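Long-range contacts in chromosomal replication initiator protein DnaA (Thermotoga maritima, PDB 2Z4S), which initiates chromosomal replication as the ATP-binding, origin-binding DnaA protein, probably forming a right-handed spiral filament on oriC: residues D101-N106 with I150-V155; L161-I166 with I197-D202; P132-G137 with G255-L260; K190-V195 with F220-D225. One frame throughout, in Å; residues are numbered along the deposited sequence.

Contact 1 (D101-N106 with I150-V155); sequences DYTFEN and IGNYVV. With ADP (adenosine-5'-diphosphate), chain C.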
# COMPACT_ATOMS: atom_id res chain seq x y z
N ASP A 101 -6.21 9.68 2.83
CA ASP A 101 -6.15 8.90 4.05
C ASP A 101 -4.78 8.27 4.26
O ASP A 101 -4.28 8.21 5.37
CB ASP A 101 -7.19 7.79 4.03
CG ASP A 101 -8.60 8.32 3.98
OD1 ASP A 101 -8.77 9.55 4.16
OD2 ASP A 101 -9.53 7.50 3.76
N TYR A 102 -4.18 7.80 3.17
CA TYR A 102 -2.87 7.16 3.22
C TYR A 102 -1.73 8.12 3.51
O TYR A 102 -1.05 8.59 2.61
CB TYR A 102 -2.61 6.44 1.90
CG TYR A 102 -3.62 5.36 1.63
CD1 TYR A 102 -3.81 4.85 0.35
CD2 TYR A 102 -4.38 4.85 2.67
CE1 TYR A 102 -4.74 3.85 0.11
CE2 TYR A 102 -5.30 3.86 2.44
CZ TYR A 102 -5.48 3.36 1.17
OH TYR A 102 -6.40 2.36 0.99
N THR A 103 -1.55 8.41 4.79
CA THR A 103 -0.48 9.29 5.21
C THR A 103 0.17 8.61 6.39
O THR A 103 -0.40 7.68 6.96
CB THR A 103 -1.01 10.64 5.68
OG1 THR A 103 -1.80 10.45 6.86
CG2 THR A 103 -1.84 11.30 4.59
N PHE A 104 1.38 9.05 6.75
CA PHE A 104 2.07 8.47 7.89
C PHE A 104 1.26 8.79 9.15
O PHE A 104 1.18 7.98 10.08
CB PHE A 104 3.48 9.06 8.01
CG PHE A 104 4.44 8.58 6.95
CD1 PHE A 104 5.02 9.48 6.06
CD2 PHE A 104 4.79 7.23 6.87
CE1 PHE A 104 5.93 9.05 5.10
CE2 PHE A 104 5.70 6.79 5.92
CZ PHE A 104 6.28 7.70 5.03
N GLU A 105 0.66 9.98 9.16
CA GLU A 105 -0.14 10.40 10.30
C GLU A 105 -1.31 9.47 10.61
O GLU A 105 -1.71 9.36 11.77
CB GLU A 105 -0.65 11.83 10.08
CG GLU A 105 0.44 12.88 9.95
CD GLU A 105 0.88 13.10 8.51
OE1 GLU A 105 0.06 13.67 7.74
OE2 GLU A 105 2.01 12.71 8.15
N ASN A 106 -1.88 8.81 9.60
CA ASN A 106 -2.99 7.92 9.88
C ASN A 106 -2.51 6.49 10.03
O ASN A 106 -3.30 5.55 10.00
CB ASN A 106 -4.04 8.00 8.78
CG ASN A 106 -4.50 9.40 8.55
OD1 ASN A 106 -4.52 10.21 9.48
ND2 ASN A 106 -4.87 9.71 7.32
N ILE A 150 4.50 7.74 1.51
CA ILE A 150 5.76 8.22 0.94
C ILE A 150 5.37 9.25 -0.13
O ILE A 150 5.97 10.32 -0.23
CB ILE A 150 6.56 7.09 0.25
CG1 ILE A 150 6.94 6.01 1.27
CG2 ILE A 150 7.79 7.65 -0.45
CD1 ILE A 150 7.76 4.88 0.69
N GLY A 151 4.36 8.91 -0.92
CA GLY A 151 3.91 9.80 -1.97
C GLY A 151 3.48 11.12 -1.40
O GLY A 151 4.11 12.15 -1.64
N ASN A 152 2.42 11.08 -0.61
CA ASN A 152 1.88 12.30 -0.00
C ASN A 152 2.89 13.12 0.78
O ASN A 152 2.93 14.34 0.67
CB ASN A 152 0.70 11.95 0.89
CG ASN A 152 -0.58 11.83 0.11
OD1 ASN A 152 -0.94 12.74 -0.66
ND2 ASN A 152 -1.29 10.72 0.30
N TYR A 153 3.70 12.44 1.59
CA TYR A 153 4.68 13.14 2.38
C TYR A 153 5.61 13.91 1.48
O TYR A 153 5.97 15.04 1.79
CB TYR A 153 5.51 12.16 3.20
CG TYR A 153 6.52 12.84 4.08
CD1 TYR A 153 6.14 13.41 5.29
CD2 TYR A 153 7.87 12.88 3.73
CE1 TYR A 153 7.07 14.01 6.12
CE2 TYR A 153 8.81 13.48 4.56
CZ TYR A 153 8.40 14.04 5.76
OH TYR A 153 9.31 14.62 6.60
N VAL A 154 6.00 13.31 0.36
CA VAL A 154 6.93 13.99 -0.54
C VAL A 154 6.28 15.10 -1.30
O VAL A 154 6.94 16.04 -1.71
CB VAL A 154 7.59 13.02 -1.56
CG1 VAL A 154 8.44 13.81 -2.55
CG2 VAL A 154 8.48 12.01 -0.83
N VAL A 155 4.97 14.99 -1.50
CA VAL A 155 4.24 16.03 -2.22
C VAL A 155 4.16 17.30 -1.39
O VAL A 155 4.20 18.41 -1.92
CB VAL A 155 2.82 15.57 -2.58
CG1 VAL A 155 2.06 16.71 -3.22
CG2 VAL A 155 2.87 14.38 -3.52
PB ADP C . -2.66 -3.91 1.66
O1B ADP C . -1.34 -3.43 2.08
O2B ADP C . -2.67 -5.50 1.68
O3B ADP C . -3.02 -3.37 0.19
PA ADP C . -3.89 -1.84 2.78
O1A ADP C . -2.61 -1.22 3.19
O2A ADP C . -4.32 -1.23 1.36
O3A ADP C . -3.79 -3.45 2.69
O5' ADP C . -5.05 -1.57 3.84
C5' ADP C . -5.13 -0.18 3.94
C4' ADP C . -6.22 0.25 4.88
O4' ADP C . -6.01 -0.31 6.19
C3' ADP C . -6.15 1.77 4.92
O3' ADP C . -7.37 2.36 4.47
C2' ADP C . -5.80 2.13 6.35
O2' ADP C . -6.79 3.01 6.91
C1' ADP C . -5.73 0.77 7.10
N9 ADP C . -4.43 0.56 7.76
C8 ADP C . -3.46 -0.33 7.40
N7 ADP C . -2.45 -0.26 8.22
C5 ADP C . -2.72 0.67 9.15
C6 ADP C . -2.03 1.18 10.28
N6 ADP C . -0.79 0.69 10.63
N1 ADP C . -2.62 2.15 11.02
C2 ADP C . -3.82 2.63 10.70
N3 ADP C . -4.49 2.18 9.65
C4 ADP C . -3.99 1.21 8.86
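Phe104 presents its ring edge to the face of Tyr153 in an offset edge-to-face pair, centroids 5.8 Å apart and planes at 74°. Tyr153 CB lies at the edge of the Phe104 ring, near its plane, 3.7 Å from Phe104 CE1; with CG anti to the backbone N (chi1 -178°) the Tyr153 ring turns its face to that edge. Phe104 CZ lies 4.2 Å from Ile150 CG1, one helical turn back, and Ala120 and Leu121 of helix 114-125 add to its apolar surroundings. The polar link is Asn152, whose ND2 donates to Tyr102 O at 3.2 Å, with the donor above the carbonyl plane. The Tyr102 ring leads away from 150-155 along the first turns of the same helix, where it stacks on His145 and touches Thr144 and Gln148, and sets its edge against the ribose, CE2 3.3 Å from ADP O3'. An alanine at Tyr102 would remove this ring and probably weaken the ribose side of the pocket. Helix 143-157 thus holds the loop through two successive carbonyls, Tyr102 O on Asn152 and Thr103 O on His145, and through the Phe104 edge; the Tyr102 ring is shared between helix and ribose.

Contact 2 (L161-I166 with I197-D202); sequences LRVMYI and ILLIDD
The ring of Tyr165 carries two neighbours at its edge, near its plane: Leu199 CB, 3.9 Å from CD1, and Asp201 OD2 beyond the hydroxyl. The Asp201 carboxylate stands 83° from the ring plane. Tyr165 and Asp201 belong to neighbouring parallel strands, 163-167 and 197-201, of the P-loop NTPase sheet; the second is consistent with the Walker B strand, apolar up to Asp201 and Asp202, and Asp202 belongs to the magnesium site. After a weak bond from Ile197 N to Arg162 O, four backbone bonds continue the parallel ladder: Met164 N to Ile197 O at 2.8 Å, Leu199 N to Met164 O, Ile166 N to Leu199 O and Asp201 N to Ile166 O. On the face with Tyr165, which helix 143-157 covers, Val163 and Ile197 lie side by side. On the other, Met164 CG meets Leu198 CD2 at 3.7 Å and Ile166 CG2 meets Ile200 CG2. A phenylalanine at Tyr165 would lose the hydroxyl and is likely to leave the Asp201 carboxylate less firmly oriented beside the magnesium. With CG anti to its backbone N (chi1 173°), Tyr165 donates through OH to the anti lone pair of Asp201 OD2, which also bonds Thr144 OG1.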
# COMPACT_ATOMS: atom_id res chain seq x y z
N LEU A 161 8.60 18.23 -7.14
CA LEU A 161 8.99 16.90 -7.56
C LEU A 161 7.86 16.13 -8.22
O LEU A 161 6.72 16.17 -7.78
CB LEU A 161 9.52 16.06 -6.39
CG LEU A 161 10.97 16.27 -5.98
CD1 LEU A 161 11.42 15.10 -5.12
CD2 LEU A 161 11.85 16.36 -7.20
N ARG A 162 8.22 15.43 -9.28
CA ARG A 162 7.30 14.63 -10.07
C ARG A 162 7.16 13.26 -9.39
O ARG A 162 7.99 12.37 -9.59
CB ARG A 162 7.87 14.48 -11.48
CG ARG A 162 8.89 15.57 -11.86
CD ARG A 162 9.76 15.18 -13.06
NE ARG A 162 9.07 15.40 -14.33
CZ ARG A 162 9.25 16.46 -15.11
NH1 ARG A 162 10.12 17.40 -14.76
NH2 ARG A 162 8.53 16.60 -16.22
N VAL A 163 6.12 13.10 -8.57
CA VAL A 163 5.89 11.84 -7.88
C VAL A 163 4.91 10.97 -8.64
O VAL A 163 3.80 11.40 -8.96
CB VAL A 163 5.36 12.05 -6.47
CG1 VAL A 163 5.21 10.71 -5.76
CG2 VAL A 163 6.29 12.96 -5.70
N MET A 164 5.31 9.73 -8.90
CA MET A 164 4.49 8.79 -9.65
C MET A 164 4.10 7.54 -8.87
O MET A 164 4.96 6.74 -8.47
CB MET A 164 5.23 8.40 -10.93
CG MET A 164 4.56 7.31 -11.76
SD MET A 164 3.07 7.85 -12.60
CE MET A 164 3.80 8.62 -14.04
N TYR A 165 2.80 7.38 -8.67
CA TYR A 165 2.25 6.21 -7.98
C TYR A 165 1.59 5.42 -9.09
O TYR A 165 0.92 6.00 -9.94
CB TYR A 165 1.19 6.60 -6.95
CG TYR A 165 0.49 5.39 -6.36
CD1 TYR A 165 1.17 4.52 -5.51
CD2 TYR A 165 -0.80 5.07 -6.74
CE1 TYR A 165 0.57 3.35 -5.06
CE2 TYR A 165 -1.41 3.91 -6.30
CZ TYR A 165 -0.73 3.05 -5.47
OH TYR A 165 -1.31 1.87 -5.08
N ILE A 166 1.75 4.11 -9.09
CA ILE A 166 1.17 3.31 -10.15
C ILE A 166 0.91 1.90 -9.68
O ILE A 166 1.26 1.53 -8.56
CB ILE A 166 2.12 3.27 -11.37
CG1 ILE A 166 1.33 3.50 -12.65
CG2 ILE A 166 2.87 1.94 -11.43
CD1 ILE A 166 1.03 4.97 -12.92
N ILE A 197 10.39 10.14 -8.38
CA ILE A 197 10.14 9.03 -7.50
C ILE A 197 9.00 8.24 -8.13
O ILE A 197 7.99 8.82 -8.57
CB ILE A 197 9.78 9.48 -6.08
CG1 ILE A 197 9.50 8.24 -5.23
CG2 ILE A 197 8.62 10.45 -6.10
CD1 ILE A 197 9.09 8.55 -3.84
N LEU A 198 9.19 6.93 -8.20
CA LEU A 198 8.23 6.00 -8.80
C LEU A 198 7.81 4.99 -7.73
O LEU A 198 8.64 4.28 -7.17
CB LEU A 198 8.92 5.32 -10.00
CG LEU A 198 8.30 4.31 -10.98
CD1 LEU A 198 8.70 2.90 -10.60
CD2 LEU A 198 6.80 4.47 -11.02
N LEU A 199 6.51 4.95 -7.44
CA LEU A 199 6.00 4.02 -6.43
C LEU A 199 5.19 2.97 -7.16
O LEU A 199 4.25 3.34 -7.85
CB LEU A 199 5.10 4.78 -5.46
CG LEU A 199 5.62 6.15 -5.00
CD1 LEU A 199 4.47 7.01 -4.55
CD2 LEU A 199 6.65 5.97 -3.90
N ILE A 200 5.53 1.69 -7.03
CA ILE A 200 4.77 0.65 -7.74
C ILE A 200 4.10 -0.30 -6.77
O ILE A 200 4.78 -0.97 -5.99
CB ILE A 200 5.66 -0.22 -8.64
CG1 ILE A 200 6.71 0.64 -9.35
CG2 ILE A 200 4.79 -0.94 -9.65
CD1 ILE A 200 7.88 -0.18 -9.89
N ASP A 201 2.78 -0.39 -6.84
CA ASP A 201 2.02 -1.25 -5.92
C ASP A 201 1.78 -2.65 -6.48
O ASP A 201 1.88 -2.87 -7.68
CB ASP A 201 0.68 -0.60 -5.59
CG ASP A 201 0.26 -0.79 -4.13
OD1 ASP A 201 0.55 -1.85 -3.52
OD2 ASP A 201 -0.37 0.14 -3.59
N ASP A 202 1.45 -3.57 -5.58
CA ASP A 202 1.18 -4.96 -5.92
C ASP A 202 1.93 -5.45 -7.13
O ASP A 202 1.39 -5.44 -8.23
CB ASP A 202 -0.31 -5.17 -6.16
CG ASP A 202 -1.13 -4.91 -4.93
OD1 ASP A 202 -1.17 -5.79 -4.03
OD2 ASP A 202 -1.72 -3.82 -4.85

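Contact 3 (P132-G137 with G255-L260); sequences PLFIYG and GLVAKL
Three backbone hydrogen bonds join strand 133-136 to the extended segment 255-260, which runs alongside it in nearly the same direction. Phe134 N donates to Leu256 O at 2.8 Å and Tyr136 N to Ala258 O at 3.2 Å, each donor standing above the plane of its carbonyl. In the return direction Leu260 N reaches Tyr136 O at 2.9 Å, straighter (167°) and in the carbonyl plane. The alternate residues Leu133, Ile135 and Gly137 turn their backbone polar groups to strand 229-234 instead, and Gly137 O also accepts from Lys143 NZ, a nucleotide-binding lysine. Around this polar seam, Tyr136 holds CG in the crowded position between backbone N and carbonyl carbon (chi1 81°). That brings one ring face against the extended Lys259 chain, whose CG sits 4.0 Å from the ring centroid as a CH-pi contact, while CD passes 3.4 Å from Tyr136 OH. Lys259 NZ continues to a long, weak ion pair with Glu261. Towards helices 114-125 and 143-157, Ile135 CG2 meets Leu260 CD1 at 3.9 Å and Leu133 CD1 meets Leu256 CB at 3.8 Å. Such an extended segment beside the strand leading into the P-loop is consistent with the edge position of the 5-1-4-3-2 sheet of AAA+ domains.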
# COMPACT_ATOMS: atom_id res chain seq x y z
N PRO A 132 16.34 0.64 -3.95
CA PRO A 132 14.96 1.02 -3.71
C PRO A 132 14.45 0.48 -2.37
O PRO A 132 15.17 -0.16 -1.61
CB PRO A 132 14.24 0.35 -4.86
CG PRO A 132 14.91 -1.02 -4.83
CD PRO A 132 16.40 -0.69 -4.58
N LEU A 133 13.17 0.72 -2.11
CA LEU A 133 12.53 0.22 -0.91
C LEU A 133 11.58 -0.84 -1.41
O LEU A 133 10.83 -0.62 -2.37
CB LEU A 133 11.76 1.35 -0.21
CG LEU A 133 10.80 1.00 0.94
CD1 LEU A 133 11.47 0.10 1.97
CD2 LEU A 133 10.32 2.29 1.54
N PHE A 134 11.62 -2.01 -0.79
CA PHE A 134 10.74 -3.10 -1.19
C PHE A 134 9.98 -3.58 0.01
O PHE A 134 10.49 -4.36 0.79
CB PHE A 134 11.55 -4.25 -1.78
CG PHE A 134 10.70 -5.37 -2.32
CD1 PHE A 134 10.16 -6.33 -1.46
CD2 PHE A 134 10.41 -5.45 -3.68
CE1 PHE A 134 9.35 -7.35 -1.96
CE2 PHE A 134 9.60 -6.47 -4.18
CZ PHE A 134 9.06 -7.42 -3.32
N ILE A 135 8.74 -3.11 0.14
CA ILE A 135 7.89 -3.50 1.25
C ILE A 135 7.05 -4.70 0.84
O ILE A 135 6.57 -4.77 -0.28
CB ILE A 135 6.97 -2.34 1.65
CG1 ILE A 135 7.80 -1.10 2.00
CG2 ILE A 135 6.10 -2.75 2.82
CD1 ILE A 135 6.98 0.08 2.44
N TYR A 136 6.86 -5.64 1.75
CA TYR A 136 6.06 -6.81 1.42
C TYR A 136 5.33 -7.35 2.65
O TYR A 136 5.80 -7.20 3.78
CB TYR A 136 6.95 -7.91 0.81
CG TYR A 136 7.75 -8.75 1.80
CD1 TYR A 136 7.26 -9.98 2.25
CD2 TYR A 136 8.99 -8.32 2.29
CE1 TYR A 136 7.98 -10.77 3.16
CE2 TYR A 136 9.71 -9.09 3.20
CZ TYR A 136 9.20 -10.32 3.62
OH TYR A 136 9.91 -11.11 4.51
N GLY A 137 4.17 -7.97 2.41
CA GLY A 137 3.39 -8.54 3.49
C GLY A 137 2.05 -9.00 2.96
O GLY A 137 1.66 -8.62 1.85
N GLY A 255 18.39 -3.24 -1.95
CA GLY A 255 18.12 -2.05 -1.18
C GLY A 255 17.32 -2.43 0.04
O GLY A 255 17.32 -3.60 0.45
N LEU A 256 16.64 -1.44 0.62
CA LEU A 256 15.81 -1.66 1.79
C LEU A 256 14.70 -2.66 1.47
O LEU A 256 14.02 -2.55 0.46
CB LEU A 256 15.19 -0.35 2.26
CG LEU A 256 16.12 0.49 3.12
CD1 LEU A 256 15.37 1.70 3.66
CD2 LEU A 256 16.65 -0.37 4.26
N VAL A 257 14.54 -3.64 2.36
CA VAL A 257 13.54 -4.67 2.19
C VAL A 257 12.78 -4.92 3.48
O VAL A 257 13.12 -5.83 4.22
CB VAL A 257 14.20 -5.98 1.79
CG1 VAL A 257 13.16 -7.07 1.61
CG2 VAL A 257 14.99 -5.76 0.52
N ALA A 258 11.75 -4.13 3.75
CA ALA A 258 10.96 -4.28 4.97
C ALA A 258 9.80 -5.28 4.84
O ALA A 258 9.33 -5.56 3.75
CB ALA A 258 10.43 -2.94 5.41
N LYS A 259 9.34 -5.80 5.98
CA LYS A 259 8.23 -6.76 6.02
C LYS A 259 7.12 -6.35 7.01
O LYS A 259 7.39 -6.02 8.16
CB LYS A 259 8.75 -8.14 6.41
CG LYS A 259 7.65 -9.13 6.66
CD LYS A 259 8.17 -10.38 7.31
CE LYS A 259 7.05 -11.39 7.48
NZ LYS A 259 7.45 -12.55 8.31
N LEU A 260 5.87 -6.38 6.56
CA LEU A 260 4.75 -6.05 7.42
C LEU A 260 4.16 -7.36 7.95
O LEU A 260 4.13 -8.35 7.24
CB LEU A 260 3.68 -5.30 6.63
CG LEU A 260 3.97 -3.85 6.25
CD1 LEU A 260 3.01 -3.38 5.18
CD2 LEU A 260 3.82 -2.95 7.45

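Contact 4 (K190-V195 with F220-D225); sequences KYRKKV and FNELHD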
# COMPACT_ATOMS: atom_id res chain seq x y z
N LYS A 190 7.22 8.68 -20.03
CA LYS A 190 6.33 8.74 -18.87
C LYS A 190 6.81 8.03 -17.61
O LYS A 190 6.64 8.55 -16.52
CB LYS A 190 4.95 8.19 -19.25
CG LYS A 190 3.97 8.10 -18.11
CD LYS A 190 2.73 7.33 -18.51
CE LYS A 190 1.74 7.26 -17.39
NZ LYS A 190 0.61 6.37 -17.69
N TYR A 191 7.39 6.85 -17.74
CA TYR A 191 7.84 6.14 -16.55
C TYR A 191 9.32 6.31 -16.22
O TYR A 191 9.83 5.65 -15.33
CB TYR A 191 7.48 4.65 -16.63
CG TYR A 191 6.00 4.38 -16.50
CD1 TYR A 191 5.15 4.51 -17.59
CD2 TYR A 191 5.44 4.03 -15.27
CE1 TYR A 191 3.79 4.29 -17.47
CE2 TYR A 191 4.08 3.81 -15.13
CZ TYR A 191 3.25 3.94 -16.24
OH TYR A 191 1.90 3.70 -16.14
N ARG A 192 9.99 7.20 -16.94
CA ARG A 192 11.40 7.48 -16.67
C ARG A 192 11.58 8.98 -16.78
O ARG A 192 11.37 9.72 -15.81
CB ARG A 192 12.30 6.78 -17.69
CG ARG A 192 11.95 5.34 -17.92
CD ARG A 192 12.93 4.70 -18.89
NE ARG A 192 12.49 3.38 -19.34
CZ ARG A 192 13.27 2.53 -19.98
NH1 ARG A 192 14.53 2.85 -20.25
NH2 ARG A 192 12.80 1.35 -20.36
N LYS A 193 11.95 9.44 -17.96
CA LYS A 193 12.14 10.86 -18.24
C LYS A 193 11.44 11.79 -17.24
O LYS A 193 12.08 12.59 -16.56
CB LYS A 193 11.64 11.16 -19.65
CG LYS A 193 11.88 12.59 -20.14
CD LYS A 193 13.35 12.81 -20.49
CE LYS A 193 13.55 14.11 -21.26
NZ LYS A 193 14.96 14.25 -21.74
N LYS A 194 10.12 11.66 -17.13
CA LYS A 194 9.35 12.54 -16.26
C LYS A 194 8.94 12.04 -14.86
O LYS A 194 7.78 12.21 -14.45
CB LYS A 194 8.09 13.01 -17.01
CG LYS A 194 8.23 12.94 -18.53
CD LYS A 194 7.10 13.67 -19.24
CE LYS A 194 7.28 15.19 -19.13
NZ LYS A 194 6.19 15.96 -19.79
N VAL A 195 9.87 11.43 -14.12
CA VAL A 195 9.56 10.97 -12.76
C VAL A 195 10.79 11.02 -11.90
O VAL A 195 11.88 10.65 -12.34
CB VAL A 195 9.04 9.51 -12.71
CG1 VAL A 195 7.74 9.39 -13.47
CG2 VAL A 195 10.08 8.55 -13.24
N PHE A 220 13.66 0.31 -14.20
CA PHE A 220 14.28 0.29 -12.90
C PHE A 220 15.69 0.83 -13.02
O PHE A 220 16.02 1.87 -12.44
CB PHE A 220 14.35 -1.14 -12.37
CG PHE A 220 14.94 -1.27 -10.99
CD1 PHE A 220 14.12 -1.41 -9.88
CD2 PHE A 220 16.32 -1.28 -10.80
CE1 PHE A 220 14.66 -1.56 -8.61
CE2 PHE A 220 16.87 -1.43 -9.53
CZ PHE A 220 16.04 -1.57 -8.44
N ASN A 221 16.51 0.13 -13.79
CA ASN A 221 17.91 0.49 -13.97
C ASN A 221 18.18 1.93 -14.39
O ASN A 221 19.16 2.53 -13.96
CB ASN A 221 18.57 -0.48 -14.94
CG ASN A 221 18.63 -1.88 -14.38
OD1 ASN A 221 19.05 -2.09 -13.24
ND2 ASN A 221 18.21 -2.86 -15.18
N GLU A 222 17.31 2.49 -15.22
CA GLU A 222 17.54 3.86 -15.66
C GLU A 222 17.25 4.85 -14.55
O GLU A 222 17.97 5.83 -14.38
CB GLU A 222 16.68 4.17 -16.88
CG GLU A 222 17.16 5.39 -17.63
CD GLU A 222 16.39 5.60 -18.91
OE1 GLU A 222 15.25 6.09 -18.84
OE2 GLU A 222 16.94 5.26 -19.98
N LEU A 223 16.18 4.61 -13.80
CA LEU A 223 15.82 5.49 -12.70
C LEU A 223 16.91 5.41 -11.63
O LEU A 223 17.29 6.42 -11.03
CB LEU A 223 14.48 5.06 -12.09
CG LEU A 223 13.26 5.29 -12.98
CD1 LEU A 223 12.03 4.71 -12.31
CD2 LEU A 223 13.10 6.77 -13.22
N HIS A 224 17.41 4.20 -11.42
CA HIS A 224 18.45 3.96 -10.43
C HIS A 224 19.77 4.63 -10.79
O HIS A 224 20.51 5.05 -9.90
CB HIS A 224 18.66 2.46 -10.25
CG HIS A 224 19.28 2.09 -8.94
ND1 HIS A 224 20.12 2.94 -8.25
CD2 HIS A 224 19.17 0.97 -8.19
CE1 HIS A 224 20.51 2.35 -7.14
NE2 HIS A 224 19.95 1.16 -7.07
N ASP A 225 20.09 4.72 -12.08
CA ASP A 225 21.34 5.36 -12.46
C ASP A 225 21.24 6.88 -12.38
O ASP A 225 22.22 7.58 -12.60
CB ASP A 225 21.78 4.96 -13.87
CG ASP A 225 22.28 3.53 -13.94
OD1 ASP A 225 22.73 3.00 -12.90
OD2 ASP A 225 22.25 2.95 -15.05
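This is a helix-end contact, part apolar, part ionic, between the C-terminal part of helix 184-193 with the loop that follows it and the end of helix 210-224, its centre about 21 Å from the centre of the chain. Leu223 is the apolar wedge: its CG stands anti to the carbonyl carbon (chi1 -69°), and CD2 lies 3.5 Å from Val195 CG2 and 3.9 Å from Arg192 CA. The other branch, CD1, rests 3.9 Å from Tyr191 O. Val195 and Leu223 cross at about a right angle. The two helices precede and follow strand 197-201, an alpha-beta-alpha succession within the P-loop NTPase fold, and helix 184-193 lies against the sheet face bearing Met164 and Ile166. Tyr191 and Val195, which follows the helix, make that junction. Beside the apolar group Glu222 crosses the extended Arg192 at about a right angle. Glu222 OE2 comes to the guanidinium edge, near its plane, for a salt bridge to Arg192 NH1 at 3.4 Å whose hydrogen bond is weak; the carboxylate is turned 71° from the guanidinium plane. The stronger polar partner of Arg192 is Glu215, two turns earlier on helix 210-224, in a salt bridge with NH2.

All four contacts belong to the AAA+ region and lie on one parallel sheet or on the helices and loops that flank it. Contact 1 closes before contact 2 opens; contact 3 spans both contact 2 and contact 4 along the chain. The segments of contacts 1 and 3 alternate, as do those of contacts 2 and 4. Ile150 of contact 1, on helix 143-157, packs on Ile197 and Leu199 of contact 2 and on Leu133 of contact 3. Contacts 2 and 3 lie towards opposite edges of the sheet, centres about 15 Å apart and not touching. Contact 4 touches contact 2 (centres about 11 Å apart) and contact 3. Contacts 1 to 3 approach the nucleotide and magnesium, while contact 4 is remote.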